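Local coordinates for ribonuclease VapC (Haemophilus influenzae, PDB 6NKL), which probably acts as the toxic component of a toxin-antitoxin system, a PIN-domain ribonuclease that depends on magnesium, at residues Lys46-Ser51 with Gln56-Ile61; Cys78-Lys83 with Ile124-Trp129; Asn86-Lys89 with Pro94-Asn97. All blocks are in the same frame, centred on the assembly; numbering follows the deposited sequence.

Interaction 1. Residues Lys46-Ser51 with Gln56-Ile61; sequences KGAFGS and QSIRAI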
loop_
_atom_site.group_PDB
_atom_site.type_symbol
_atom_site.label_atom_id
_atom_site.label_comp_id
_atom_site.label_asym_id
_atom_site.label_seq_id
_atom_site.Cartn_x
_atom_site.Cartn_y
_atom_site.Cartn_z
ATOM N N LYS B 46 -4.464 9.816 9.431
ATOM C CA LYS B 46 -3.245 10.330 10.047
ATOM C C LYS B 46 -3.376 11.815 10.365
ATOM O O LYS B 46 -2.905 12.278 11.409
ATOM C CB LYS B 46 -2.070 10.097 9.108
ATOM C CG LYS B 46 -0.767 10.829 9.404
ATOM C CD LYS B 46 -0.043 10.953 8.089
ATOM C CE LYS B 46 1.417 11.230 8.206
ATOM N NZ LYS B 46 2.041 11.228 6.846
ATOM N N GLY B 47 -3.979 12.581 9.455
ATOM C CA GLY B 47 -4.237 13.983 9.723
ATOM C C GLY B 47 -5.132 14.178 10.926
ATOM O O GLY B 47 -4.930 15.098 11.712
ATOM N N ALA B 48 -6.130 13.310 11.085
ATOM C CA ALA B 48 -7.016 13.410 12.236
ATOM C C ALA B 48 -6.240 13.252 13.543
ATOM O O ALA B 48 -6.422 14.041 14.477
ATOM C CB ALA B 48 -8.131 12.369 12.135
ATOM N N PHE B 49 -5.385 12.221 13.635
ATOM C CA PHE B 49 -4.565 12.019 14.831
ATOM C C PHE B 49 -3.591 13.153 15.054
ATOM O O PHE B 49 -3.213 13.413 16.197
ATOM C CB PHE B 49 -3.750 10.727 14.754
ATOM C CG PHE B 49 -4.529 9.522 15.100
ATOM C CD1 PHE B 49 -4.655 9.128 16.407
ATOM C CD2 PHE B 49 -5.142 8.782 14.120
ATOM C CE1 PHE B 49 -5.393 8.023 16.734
ATOM C CE2 PHE B 49 -5.879 7.669 14.442
ATOM C CZ PHE B 49 -5.999 7.290 15.753
ATOM N N GLY B 50 -3.115 13.781 13.989
ATOM C CA GLY B 50 -2.258 14.934 14.138
ATOM C C GLY B 50 -2.982 16.266 14.256
ATOM O O GLY B 50 -2.326 17.311 14.217
ATOM N N SER B 51 -4.307 16.264 14.383
ATOM C CA SER B 51 -5.097 17.484 14.407
ATOM C C SER B 51 -5.535 17.866 15.827
ATOM O O SER B 51 -5.583 17.035 16.735
ATOM C CB SER B 51 -6.337 17.318 13.522
ATOM O OG SER B 51 -7.295 16.503 14.162
ATOM N N GLN B 56 -13.678 15.977 15.579
ATOM C CA GLN B 56 -14.212 16.730 14.455
ATOM C C GLN B 56 -13.566 16.263 13.155
ATOM O O GLN B 56 -14.258 16.044 12.158
ATOM C CB GLN B 56 -14.029 18.242 14.674
ATOM N N SER B 57 -12.251 16.064 13.153
ATOM C CA SER B 57 -11.586 15.586 11.947
ATOM C C SER B 57 -12.181 14.270 11.458
ATOM O O SER B 57 -12.460 14.108 10.267
ATOM C CB SER B 57 -10.100 15.445 12.216
ATOM O OG SER B 57 -9.578 16.702 12.570
ATOM N N ILE B 58 -12.409 13.329 12.369
ATOM C CA ILE B 58 -12.999 12.046 11.997
ATOM C C ILE B 58 -14.415 12.240 11.466
ATOM O O ILE B 58 -14.878 11.509 10.579
ATOM C CB ILE B 58 -12.978 11.100 13.212
ATOM C CG1 ILE B 58 -11.565 10.646 13.519
ATOM C CG2 ILE B 58 -13.874 9.900 12.989
ATOM C CD1 ILE B 58 -11.003 9.660 12.524
ATOM N N ARG B 59 -15.144 13.200 12.020
ATOM C CA ARG B 59 -16.495 13.446 11.527
ATOM C C ARG B 59 -16.448 13.962 10.093
ATOM O O ARG B 59 -17.206 13.509 9.231
ATOM C CB ARG B 59 -17.227 14.444 12.437
ATOM N N ALA B 60 -15.576 14.927 9.830
ATOM C CA ALA B 60 -15.434 15.426 8.468
ATOM C C ALA B 60 -15.015 14.300 7.519
ATOM O O ALA B 60 -15.511 14.208 6.386
ATOM C CB ALA B 60 -14.429 16.573 8.450
ATOM N N ILE B 61 -14.143 13.395 7.984
ATOM C CA ILE B 61 -13.723 12.277 7.135
ATOM C C ILE B 61 -14.915 11.384 6.806
ATOM O O ILE B 61 -15.108 10.989 5.648
ATOM C CB ILE B 61 -12.566 11.505 7.795
ATOM C CG1 ILE B 61 -11.327 12.398 7.796
ATOM C CG2 ILE B 61 -12.231 10.208 7.028
ATOM C CD1 ILE B 61 -10.111 11.830 8.563
#
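Ala48 turns its methyl towards Ser57, while the Ala48 carbonyl, the flat group at this contact, accepts from Ser51. The hydroxyl OG of Ser51 donates to Ala48 O over 2.6 Å, tilted 21° out of the carbonyl plane, and Ser51 N binds the same oxygen, so two donors grip this one carbonyl oxygen, where the chain leaves the helix. With OG held between the backbone N and the carbonyl carbon (chi1 75°), this hydroxyl also comes within 2.8 Å of OG of Ser57. Ser57 OG is in turn hydrogen-bonded to Asn53 O.

Apolar packing makes up the remainder. Ala48 CB lies 3.7 Å from Ser57 CB, and the two isoleucines converge on it by their terminal methyls, Ile58 CD1 at 4.0 Å and Ile61 CD1 at 4.1 Å. Small residues at the centre let the backbones draw close, with 5.1 Å between the CA atoms of Ala48 and Ser57. Aromatic side chains from the chain of another protein pack on Ser57, Ala60 and Ile61. The contact thus closes a helical hairpin, joining the end of helix 38-49 to the early turns of helix 54-67, and Ile61 continues the seam against Tyr41 and Leu44 of helix 38-49.

Interaction 2. Residues Cys78-Lys83 with Ile124-Trp129; sequences CLHYGK and ITDLQW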
loop_
_atom_site.group_PDB
_atom_site.type_symbol
_atom_site.label_atom_id
_atom_site.label_comp_id
_atom_site.label_asym_id
_atom_site.label_seq_id
_atom_site.Cartn_x
_atom_site.Cartn_y
_atom_site.Cartn_z
ATOM N N CYS B 78 -1.161 -5.360 -6.939
ATOM C CA CYS B 78 0.184 -5.881 -6.672
ATOM C C CYS B 78 0.949 -6.160 -7.958
ATOM O O CYS B 78 2.170 -5.957 -8.021
ATOM C CB CYS B 78 0.098 -7.169 -5.832
ATOM S SG CYS B 78 -0.799 -6.937 -4.260
ATOM N N LEU B 79 0.263 -6.685 -8.972
ATOM C CA LEU B 79 0.886 -6.872 -10.279
ATOM C C LEU B 79 1.377 -5.549 -10.835
ATOM O O LEU B 79 2.520 -5.445 -11.300
ATOM C CB LEU B 79 -0.104 -7.545 -11.244
ATOM C CG LEU B 79 -0.710 -8.847 -10.676
ATOM C CD1 LEU B 79 -1.764 -9.455 -11.568
ATOM C CD2 LEU B 79 0.404 -9.887 -10.383
ATOM N N HIS B 80 0.528 -4.508 -10.777
ATOM C CA HIS B 80 0.944 -3.207 -11.301
ATOM C C HIS B 80 2.049 -2.599 -10.468
ATOM O O HIS B 80 2.957 -1.955 -11.005
ATOM C CB HIS B 80 -0.232 -2.240 -11.361
ATOM C CG HIS B 80 -1.237 -2.581 -12.412
ATOM N ND1 HIS B 80 -1.049 -2.268 -13.740
ATOM C CD2 HIS B 80 -2.447 -3.188 -12.330
ATOM C CE1 HIS B 80 -2.093 -2.683 -14.433
ATOM N NE2 HIS B 80 -2.952 -3.248 -13.603
ATOM N N TYR B 81 1.957 -2.716 -9.143
ATOM C CA TYR B 81 3.008 -2.148 -8.308
ATOM C C TYR B 81 4.349 -2.821 -8.584
ATOM O O TYR B 81 5.373 -2.145 -8.679
ATOM C CB TYR B 81 2.637 -2.274 -6.839
ATOM C CG TYR B 81 3.626 -1.633 -5.895
ATOM C CD1 TYR B 81 3.413 -0.361 -5.404
ATOM C CD2 TYR B 81 4.762 -2.299 -5.489
ATOM C CE1 TYR B 81 4.311 0.223 -4.534
ATOM C CE2 TYR B 81 5.655 -1.722 -4.604
ATOM C CZ TYR B 81 5.433 -0.465 -4.146
ATOM O OH TYR B 81 6.326 0.104 -3.251
ATOM N N GLY B 82 4.365 -4.155 -8.728
ATOM C CA GLY B 82 5.619 -4.838 -9.011
ATOM C C GLY B 82 6.263 -4.380 -10.307
ATOM O O GLY B 82 7.480 -4.204 -10.379
ATOM N N LYS B 83 5.460 -4.199 -11.359
ATOM C CA LYS B 83 6.014 -3.757 -12.633
ATOM C C LYS B 83 6.609 -2.372 -12.504
ATOM O O LYS B 83 7.747 -2.128 -12.910
ATOM C CB LYS B 83 4.932 -3.756 -13.715
ATOM C CG LYS B 83 5.454 -3.425 -15.106
ATOM C CD LYS B 83 4.366 -2.817 -16.006
ATOM C CE LYS B 83 3.096 -3.669 -15.971
ATOM N NZ LYS B 83 1.942 -3.055 -16.721
ATOM N N ILE B 124 4.435 6.868 -15.366
ATOM C CA ILE B 124 3.636 5.651 -15.393
ATOM C C ILE B 124 2.781 5.755 -16.654
ATOM O O ILE B 124 1.657 6.276 -16.657
ATOM C CB ILE B 124 2.811 5.490 -14.128
ATOM C CG1 ILE B 124 3.710 5.615 -12.898
ATOM C CG2 ILE B 124 2.155 4.163 -14.117
ATOM C CD1 ILE B 124 2.919 5.696 -11.616
ATOM N N THR B 125 3.317 5.226 -17.742
ATOM C CA THR B 125 2.827 5.596 -19.063
ATOM C C THR B 125 1.461 5.025 -19.381
ATOM O O THR B 125 0.800 5.546 -20.286
ATOM C CB THR B 125 3.840 5.144 -20.103
ATOM O OG1 THR B 125 4.024 3.730 -19.989
ATOM C CG2 THR B 125 5.189 5.826 -19.855
ATOM N N ASP B 126 1.008 3.984 -18.676
ATOM C CA ASP B 126 -0.345 3.471 -18.882
ATOM C C ASP B 126 -1.365 3.995 -17.865
ATOM O O ASP B 126 -2.521 3.547 -17.862
ATOM C CB ASP B 126 -0.343 1.939 -18.906
ATOM C CG ASP B 126 0.005 1.309 -17.587
ATOM O OD1 ASP B 126 -0.502 0.175 -17.341
ATOM O OD2 ASP B 126 0.790 1.906 -16.818
ATOM N N LEU B 127 -0.982 4.959 -17.037
ATOM C CA LEU B 127 -1.905 5.557 -16.086
ATOM C C LEU B 127 -2.755 6.597 -16.787
ATOM O O LEU B 127 -2.226 7.489 -17.450
ATOM C CB LEU B 127 -1.130 6.203 -14.939
ATOM C CG LEU B 127 -1.950 6.988 -13.933
ATOM C CD1 LEU B 127 -2.921 6.062 -13.271
ATOM C CD2 LEU B 127 -1.023 7.612 -12.923
ATOM N N GLN B 128 -4.062 6.503 -16.613
ATOM C CA GLN B 128 -4.962 7.568 -17.033
ATOM C C GLN B 128 -5.130 8.548 -15.870
ATOM O O GLN B 128 -5.557 8.157 -14.780
ATOM C CB GLN B 128 -6.305 6.975 -17.456
ATOM C CG GLN B 128 -6.186 5.920 -18.571
ATOM C CD GLN B 128 -7.543 5.468 -19.044
ATOM O OE1 GLN B 128 -8.333 6.268 -19.544
ATOM N NE2 GLN B 128 -7.832 4.180 -18.878
ATOM N N TRP B 129 -4.773 9.809 -16.084
ATOM C CA TRP B 129 -4.929 10.781 -15.024
ATOM C C TRP B 129 -5.167 12.171 -15.595
ATOM O O TRP B 129 -4.951 12.446 -16.785
ATOM C CB TRP B 129 -3.718 10.784 -14.092
ATOM C CG TRP B 129 -2.485 11.155 -14.801
ATOM C CD1 TRP B 129 -1.773 10.382 -15.655
ATOM C CD2 TRP B 129 -1.831 12.415 -14.746
ATOM N NE1 TRP B 129 -0.695 11.078 -16.126
ATOM C CE2 TRP B 129 -0.700 12.330 -15.578
ATOM C CE3 TRP B 129 -2.072 13.602 -14.047
ATOM C CZ2 TRP B 129 0.180 13.398 -15.754
ATOM C CZ3 TRP B 129 -1.207 14.663 -14.220
ATOM C CH2 TRP B 129 -0.086 14.552 -15.064
HETATM O O HOH W 1 0.616 -1.441 -15.464
#
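A type I turn, Ile124 to Leu127, leads into strand 128-131, an outermost strand of the PIN-domain sheet within this chain, and its Asp126 faces His80 and Lys83 of helix 75-89 across a single water. The turn is closed by Leu127 N to Ile124 O at 3.0 Å. The carboxylate oxygen OD1 of Asp126 accepts from the water at 2.7 Å. Lys83 NZ donates to the same water, and His80 ND1 also bonds it, with the water at the edge of the imidazole and in its plane. The modelled separations from these two nitrogens are unusually short, so the exact water position is doubtful.

Direct contact is slight. Lys83 NZ and Asp126 OD1 are 4.1 Å apart, too far for a salt bridge; the two side chains approach from opposite directions, and at this distance their opposite charges probably still attract, with the water between them. A bend at chi3 (-50°) in an otherwise extended lysine turns the ammonium group towards the water. Beside this, His80 and Asp126 both touch Leu107 of helix 97-109, and Asp126 also lies on Trp84. This is a water-mediated surface link, tying a helix of the alpha/beta PIN fold to the turn that introduces an outermost strand of its parallel sheet.

Interaction 3. Residues Asn86-Lys89 with Pro94-Asn97; sequences NTLK and PIGN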
loop_
_atom_site.group_PDB
_atom_site.type_symbol
_atom_site.label_atom_id
_atom_site.label_comp_id
_atom_site.label_asym_id
_atom_site.label_seq_id
_atom_site.Cartn_x
_atom_site.Cartn_y
_atom_site.Cartn_z
ATOM N N ASN B 86 9.625 -1.733 -10.233
ATOM C CA ASN B 86 10.866 -2.174 -10.875
ATOM C C ASN B 86 11.348 -1.138 -11.884
ATOM O O ASN B 86 12.490 -0.665 -11.817
ATOM C CB ASN B 86 10.640 -3.518 -11.543
ATOM C CG ASN B 86 11.846 -3.992 -12.306
ATOM O OD1 ASN B 86 11.804 -4.182 -13.532
ATOM N ND2 ASN B 86 12.933 -4.192 -11.589
ATOM N N THR B 87 10.464 -0.731 -12.804
ATOM C CA THR B 87 10.817 0.303 -13.774
ATOM C C THR B 87 11.292 1.571 -13.081
ATOM O O THR B 87 12.319 2.144 -13.458
ATOM C CB THR B 87 9.624 0.596 -14.686
ATOM O OG1 THR B 87 9.315 -0.557 -15.486
ATOM C CG2 THR B 87 9.918 1.748 -15.606
ATOM N N LEU B 88 10.593 2.009 -12.039
ATOM C CA LEU B 88 10.933 3.282 -11.432
ATOM C C LEU B 88 12.192 3.224 -10.583
ATOM O O LEU B 88 12.687 4.281 -10.175
ATOM C CB LEU B 88 9.753 3.784 -10.592
ATOM C CG LEU B 88 8.478 4.139 -11.370
ATOM C CD1 LEU B 88 7.312 4.418 -10.440
ATOM C CD2 LEU B 88 8.691 5.339 -12.245
ATOM N N LYS B 89 12.723 2.030 -10.315
ATOM C CA LYS B 89 13.937 1.917 -9.515
ATOM C C LYS B 89 15.124 2.531 -10.234
ATOM O O LYS B 89 16.008 3.110 -9.600
ATOM C CB LYS B 89 14.216 0.447 -9.204
ATOM N N PRO B 94 11.482 8.767 -8.548
ATOM C CA PRO B 94 10.736 9.986 -8.921
ATOM C C PRO B 94 9.322 10.054 -8.367
ATOM O O PRO B 94 8.717 11.124 -8.464
ATOM C CB PRO B 94 10.710 9.933 -10.452
ATOM C CG PRO B 94 10.814 8.484 -10.772
ATOM C CD PRO B 94 11.744 7.908 -9.712
ATOM N N ILE B 95 8.771 8.968 -7.808
ATOM C CA ILE B 95 7.395 8.951 -7.316
ATOM C C ILE B 95 7.387 8.461 -5.873
ATOM O O ILE B 95 7.972 7.419 -5.572
ATOM C CB ILE B 95 6.509 8.063 -8.207
ATOM C CG1 ILE B 95 6.542 8.627 -9.625
ATOM C CG2 ILE B 95 5.091 8.014 -7.660
ATOM C CD1 ILE B 95 5.721 7.876 -10.629
ATOM N N GLY B 96 6.718 9.205 -4.980
ATOM C CA GLY B 96 6.608 8.766 -3.595
ATOM C C GLY B 96 5.886 7.433 -3.462
ATOM O O GLY B 96 5.071 7.045 -4.314
ATOM N N ASN B 97 6.159 6.723 -2.351
ATOM C CA ASN B 97 5.658 5.352 -2.236
ATOM C C ASN B 97 4.144 5.328 -2.180
ATOM O O ASN B 97 3.510 4.505 -2.850
ATOM C CB ASN B 97 6.222 4.614 -1.023
ATOM C CG ASN B 97 5.944 3.049 -1.087
ATOM O OD1 ASN B 97 5.609 2.412 -0.074
ATOM N ND2 ASN B 97 6.060 2.466 -2.285
#
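Leu88 and Pro94 stand 7.2 Å apart at their CA atoms, where the chain doubles back after helix 75-89 and runs without regular structure to Gly96, the N-cap residue of helix 97-109. Leu88 does the touching on the helix side, and its two branches part to meet different partners. One methyl, CD1, reaches CD1 of Ile95 at 3.8 Å; the other, CD2, lies 4.1 Å from CG of Pro94. The leucine crosses both partners obliquely, its fork bridging the proline ring and the isoleucine tip. Ile95 gets there with an extended end (chi2 180°), which sets CD1 anti to CA and so well away from the backbone. The proline ring also meets the backbone of Leu88, with CD 3.8 Å from O of Leu88, a plain van der Waals approach.

Beyond these three residues, Leu100 of helix 97-109 touches both Leu88 and Ile95, and Arg123 lies on Leu88 and Pro94. The Ile95 side chain comes to about 4 Å from that of Asp99, a predicted magnesium ligand. Since only carbon surfaces and one carbonyl oxygen meet here, the contact rests on shape and on the exclusion of water, with no directional bond between the segments to set its geometry.

Overall arrangement
Interaction 1 stands apart from the other two, its centre about 30 Å from that of interaction 2, on the opposite side of the chain's centre, and about 29 Å from that of interaction 3. Interactions 2 and 3 share helix 75-89 and adjoin, with centres about 11 Å apart: Tyr81 OH and Asn97 ND2 are probably hydrogen-bonded at 2.6 Å, and Ile124 CD1 packs on Ile95 CD1 at 3.7 Å. Interaction 3 is the one near the predicted magnesium site, the Ile95 side chain being about 9 Å from that of Asp6. Across the subunit interface the regions do meet: Phe49 packs on Asn86 of the second subunit, and Lys83 on Phe49 of the second subunit.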